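Local coordinates for ethyl acetate hydrolase (Pseudomonas veronii, PDB 5EFZ), which hydrolyses ethyl acetate to ethanol and acetate, a step in the bacterial breakdown of short-chain methyl ketones such as 2-butanone, at residues K288-I293 against Q317-N322. Residues are numbered along the deposited sequence; the frame is centred on the assembly and turned at random.
With EDO (1,2-ethanediol), chain H.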
ATOM      1  N   LYS A 288       8.362 -19.181 -21.532  1.00 26.97           N
ATOM      2  CA  LYS A 288       8.261 -20.584 -21.944  1.00 29.76           C
ATOM      3  C   LYS A 288       7.107 -21.294 -21.245  1.00 27.47           C
ATOM      4  O   LYS A 288       6.371 -22.054 -21.871  1.00 27.60           O
ATOM      5  CB  LYS A 288       9.560 -21.330 -21.653  1.00 34.84           C
ATOM      6  CG  LYS A 288       9.573 -22.710 -22.234  1.00 41.44           C
ATOM      7  CD  LYS A 288      10.883 -23.420 -21.981  1.00 48.13           C
ATOM      8  CE  LYS A 288      10.818 -24.858 -22.476  1.00 54.91           C
ATOM      9  NZ  LYS A 288      12.071 -25.624 -22.157  1.00 59.19           N
ATOM     10  N   ALA A 289       6.960 -21.049 -19.947  1.00 24.00           N
ATOM     11  CA  ALA A 289       5.856 -21.607 -19.164  1.00 23.34           C
ATOM     12  C   ALA A 289       4.496 -21.128 -19.655  1.00 26.16           C
ATOM     13  O   ALA A 289       3.582 -21.934 -19.839  1.00 26.36           O
ATOM     14  CB  ALA A 289       6.011 -21.243 -17.671  1.00 21.24           C
ATOM     15  N   LEU A 290       4.338 -19.812 -19.813  1.00 22.07           N
ATOM     16  CA  LEU A 290       3.061 -19.279 -20.274  1.00 22.79           C
ATOM     17  C   LEU A 290       2.769 -19.670 -21.731  1.00 23.57           C
ATOM     18  O   LEU A 290       1.604 -19.762 -22.130  1.00 24.44           O
ATOM     19  CB  LEU A 290       3.021 -17.749 -20.125  1.00 21.36           C
ATOM     20  CG  LEU A 290       3.043 -17.299 -18.661  1.00 20.63           C
ATOM     21  CD1 LEU A 290       3.033 -15.757 -18.538  1.00 22.51           C
ATOM     22  CD2 LEU A 290       1.882 -17.905 -17.842  1.00 19.09           C
ATOM     23  N   GLY A 291       3.822 -19.883 -22.512  1.00 24.77           N
ATOM     24  CA  GLY A 291       3.682 -20.334 -23.894  1.00 25.98           C
ATOM     25  C   GLY A 291       3.113 -21.739 -24.009  1.00 28.84           C
ATOM     26  O   GLY A 291       2.643 -22.130 -25.090  1.00 29.94           O
ATOM     27  N   ARG A 292       3.168 -22.509 -22.916  1.00 26.06           N
ATOM     28  CA  ARG A 292       2.579 -23.862 -22.866  1.00 29.47           C
ATOM     29  C   ARG A 292       1.042 -23.850 -22.780  1.00 26.41           C
ATOM     30  O   ARG A 292       0.386 -24.870 -23.041  1.00 25.39           O
ATOM     31  CB  ARG A 292       3.128 -24.641 -21.654  1.00 32.71           C
ATOM     32  CG  ARG A 292       4.512 -25.209 -21.869  1.00 41.02           C
ATOM     33  CD  ARG A 292       5.150 -25.712 -20.569  1.00 46.94           C
ATOM     34  NE  ARG A 292       4.275 -26.574 -19.776  1.00 51.60           N
ATOM     35  CZ  ARG A 292       4.712 -27.475 -18.896  1.00 55.91           C
ATOM     36  NH1 ARG A 292       6.023 -27.664 -18.721  1.00 56.61           N
ATOM     37  NH2 ARG A 292       3.842 -28.216 -18.217  1.00 56.24           N
ATOM     38  N   ILE A 293       0.477 -22.718 -22.385  1.00 23.93           N
ATOM     39  CA  ILE A 293      -0.952 -22.651 -22.136  1.00 22.10           C
ATOM     40  C   ILE A 293      -1.729 -22.838 -23.441  1.00 23.65           C
ATOM     41  O   ILE A 293      -1.469 -22.150 -24.409  1.00 23.21           O
ATOM     42  CB  ILE A 293      -1.342 -21.318 -21.480  1.00 21.35           C
ATOM     43  CG1 ILE A 293      -0.713 -21.233 -20.087  1.00 18.25           C
ATOM     44  CG2 ILE A 293      -2.874 -21.194 -21.458  1.00 20.98           C
ATOM     45  CD1 ILE A 293      -1.027 -19.925 -19.362  1.00 16.79           C
ATOM     46  N   GLN A 317      -0.067 -11.326 -19.701  1.00 19.71           N
ATOM     47  CA  GLN A 317      -1.040 -11.621 -20.760  1.00 21.09           C
ATOM     48  C   GLN A 317      -0.383 -11.606 -22.143  1.00 21.17           C
ATOM     49  O   GLN A 317      -0.705 -12.423 -23.016  1.00 21.06           O
ATOM     50  CB  GLN A 317      -2.214 -10.639 -20.726  1.00 20.49           C
ATOM     51  CG  GLN A 317      -3.315 -10.999 -21.748  1.00 21.57           C
ATOM     52  CD  GLN A 317      -3.104 -10.302 -23.096  1.00 24.60           C
ATOM     53  OE1 GLN A 317      -2.557  -9.193 -23.145  1.00 20.91           O
ATOM     54  NE2 GLN A 317      -3.568 -10.937 -24.194  1.00 26.14           N
ATOM     55  N   LYS A 318       0.575 -10.708 -22.321  1.00 21.40           N
ATOM     56  CA  LYS A 318       1.284 -10.600 -23.590  1.00 25.56           C
ATOM     57  C   LYS A 318       2.034 -11.860 -23.945  1.00 25.01           C
ATOM     58  O   LYS A 318       2.361 -12.064 -25.107  1.00 24.55           O
ATOM     59  CB  LYS A 318       2.248  -9.412 -23.550  1.00 27.64           C
ATOM     60  CG  LYS A 318       1.532  -8.062 -23.529  1.00 31.18           C
ATOM     61  CD  LYS A 318       2.542  -6.924 -23.583  1.00 36.08           C
ATOM     62  CE  LYS A 318       1.882  -5.561 -23.464  1.00 39.13           C
ATOM     63  NZ  LYS A 318       2.952  -4.532 -23.219  1.00 43.92           N
ATOM     64  N   MET A 319       2.309 -12.707 -22.949  1.00 22.10           N
ATOM     65  CA  MET A 319       3.060 -13.953 -23.149  1.00 24.15           C
ATOM     66  C   MET A 319       2.175 -15.206 -23.290  1.00 24.14           C
ATOM     67  O   MET A 319       2.680 -16.319 -23.487  1.00 24.99           O
ATOM     68  CB  MET A 319       4.048 -14.168 -21.984  1.00 26.91           C
ATOM     69  CG  MET A 319       5.198 -13.159 -21.957  1.00 28.61           C
ATOM     70  SD  MET A 319       6.269 -13.463 -20.530  1.00 36.81           S
ATOM     71  CE  MET A 319       7.556 -12.251 -20.811  1.00 85.77           C
ATOM     72  N   ILE A 320       0.863 -15.026 -23.172  1.00 21.44           N
ATOM     73  CA  ILE A 320      -0.075 -16.156 -23.233  1.00 21.95           C
ATOM     74  C   ILE A 320      -0.772 -16.204 -24.605  1.00 23.50           C
ATOM     75  O   ILE A 320      -1.550 -15.315 -24.952  1.00 25.04           O
ATOM     76  CB  ILE A 320      -1.150 -16.071 -22.132  1.00 22.22           C
ATOM     77  CG1 ILE A 320      -0.492 -15.952 -20.750  1.00 22.81           C
ATOM     78  CG2 ILE A 320      -2.050 -17.300 -22.184  1.00 22.00           C
ATOM     79  CD1 ILE A 320      -1.495 -15.661 -19.612  1.00 21.81           C
ATOM     80  N   PRO A 321      -0.505 -17.251 -25.389  1.00 26.21           N
ATOM     81  CA  PRO A 321      -1.082 -17.238 -26.745  1.00 31.44           C
ATOM     82  C   PRO A 321      -2.593 -17.422 -26.693  1.00 35.72           C
ATOM     83  O   PRO A 321      -3.011 -18.057 -25.736  1.00 38.06           O
ATOM     84  CB  PRO A 321      -0.406 -18.423 -27.427  1.00 33.50           C
ATOM     85  CG  PRO A 321       0.012 -19.329 -26.309  1.00 31.78           C
ATOM     86  CD  PRO A 321       0.297 -18.458 -25.114  1.00 26.36           C
ATOM     87  N   ASN A 322      -3.367 -16.847 -27.618  1.00 38.15           N
ATOM     88  CA  ASN A 322      -4.823 -17.081 -27.661  1.00 43.72           C
ATOM     89  C   ASN A 322      -5.598 -16.200 -26.657  1.00 42.04           C
ATOM     90  O   ASN A 322      -6.816 -16.071 -26.740  1.00 50.51           O
ATOM     91  CB  ASN A 322      -5.114 -18.584 -27.407  1.00 59.75           C
ATOM     92  CG  ASN A 322      -6.509 -19.017 -27.798  1.00 60.93           C
ATOM     93  OD1 ASN A 322      -7.266 -18.269 -28.422  1.00 61.40           O
ATOM     94  ND2 ASN A 322      -6.865 -20.244 -27.409  1.00 59.28           N
TER
HETATM   95  C1  EDO H 402       3.315  -4.079 -19.425  1.00 49.04           C
HETATM   96  O1  EDO H 402       3.742  -4.827 -20.577  1.00 49.14           O
HETATM   97  C2  EDO H 402       3.164  -2.605 -19.792  1.00 50.26           C
HETATM   98  O2  EDO H 402       2.310  -1.965 -18.825  1.00 49.46           O
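The side chain of Leu290, from helix 286-290, crosses those of Met319 and Ile320 obliquely. Its CG stands anti to the carbonyl carbon (chi1 -67°) and, with chi2 also anti (179°), CD1 comes to 3.9 Å from Met319 CB, while Leu290 CB lies 4.0 Å from Ile320 CG1. The two branches of Ile320 part: methylene CG1 packs on Leu290, and methyl CG2, anti to the backbone N, reaches Ile293, 4.0 Å from Ile293 CD1 and equally near Ile293 CG2. Beyond Met319 CB the extended thioether chain leads away from the contact. At the exposed margin the Pro321 ring rests against backbone oxygens, with CD 3.5 Å from Leu290 O and CG 3.7 Å from Ile293 O. Both segments bend in type I beta turns, Leu290 to Ile293 and Gln317 to Ile320; the first is closed by Ile293 N donating to Leu290 O at 3.2 Å, the second by Ile320 N donating to Gln317 O. Outside the two segments, Ile293 packs on Ala161 and Val162 of helix 152-163, and Ile320 on Tyr158 and on Val299 of strand 296-300. Lys318 NZ donates to O1 of a 1,2-ethanediol, probably from crystallisation, at 2.8 Å. The contact thus joins the segment leading into strand 296-300 to the loop between helix 310-317 and strand 324-325 of the alpha/beta-hydrolase fold, away from the catalytic residues; without hydrogen bonds between the segments, it rests on apolar packing and van der Waals contact with carbonyl oxygens.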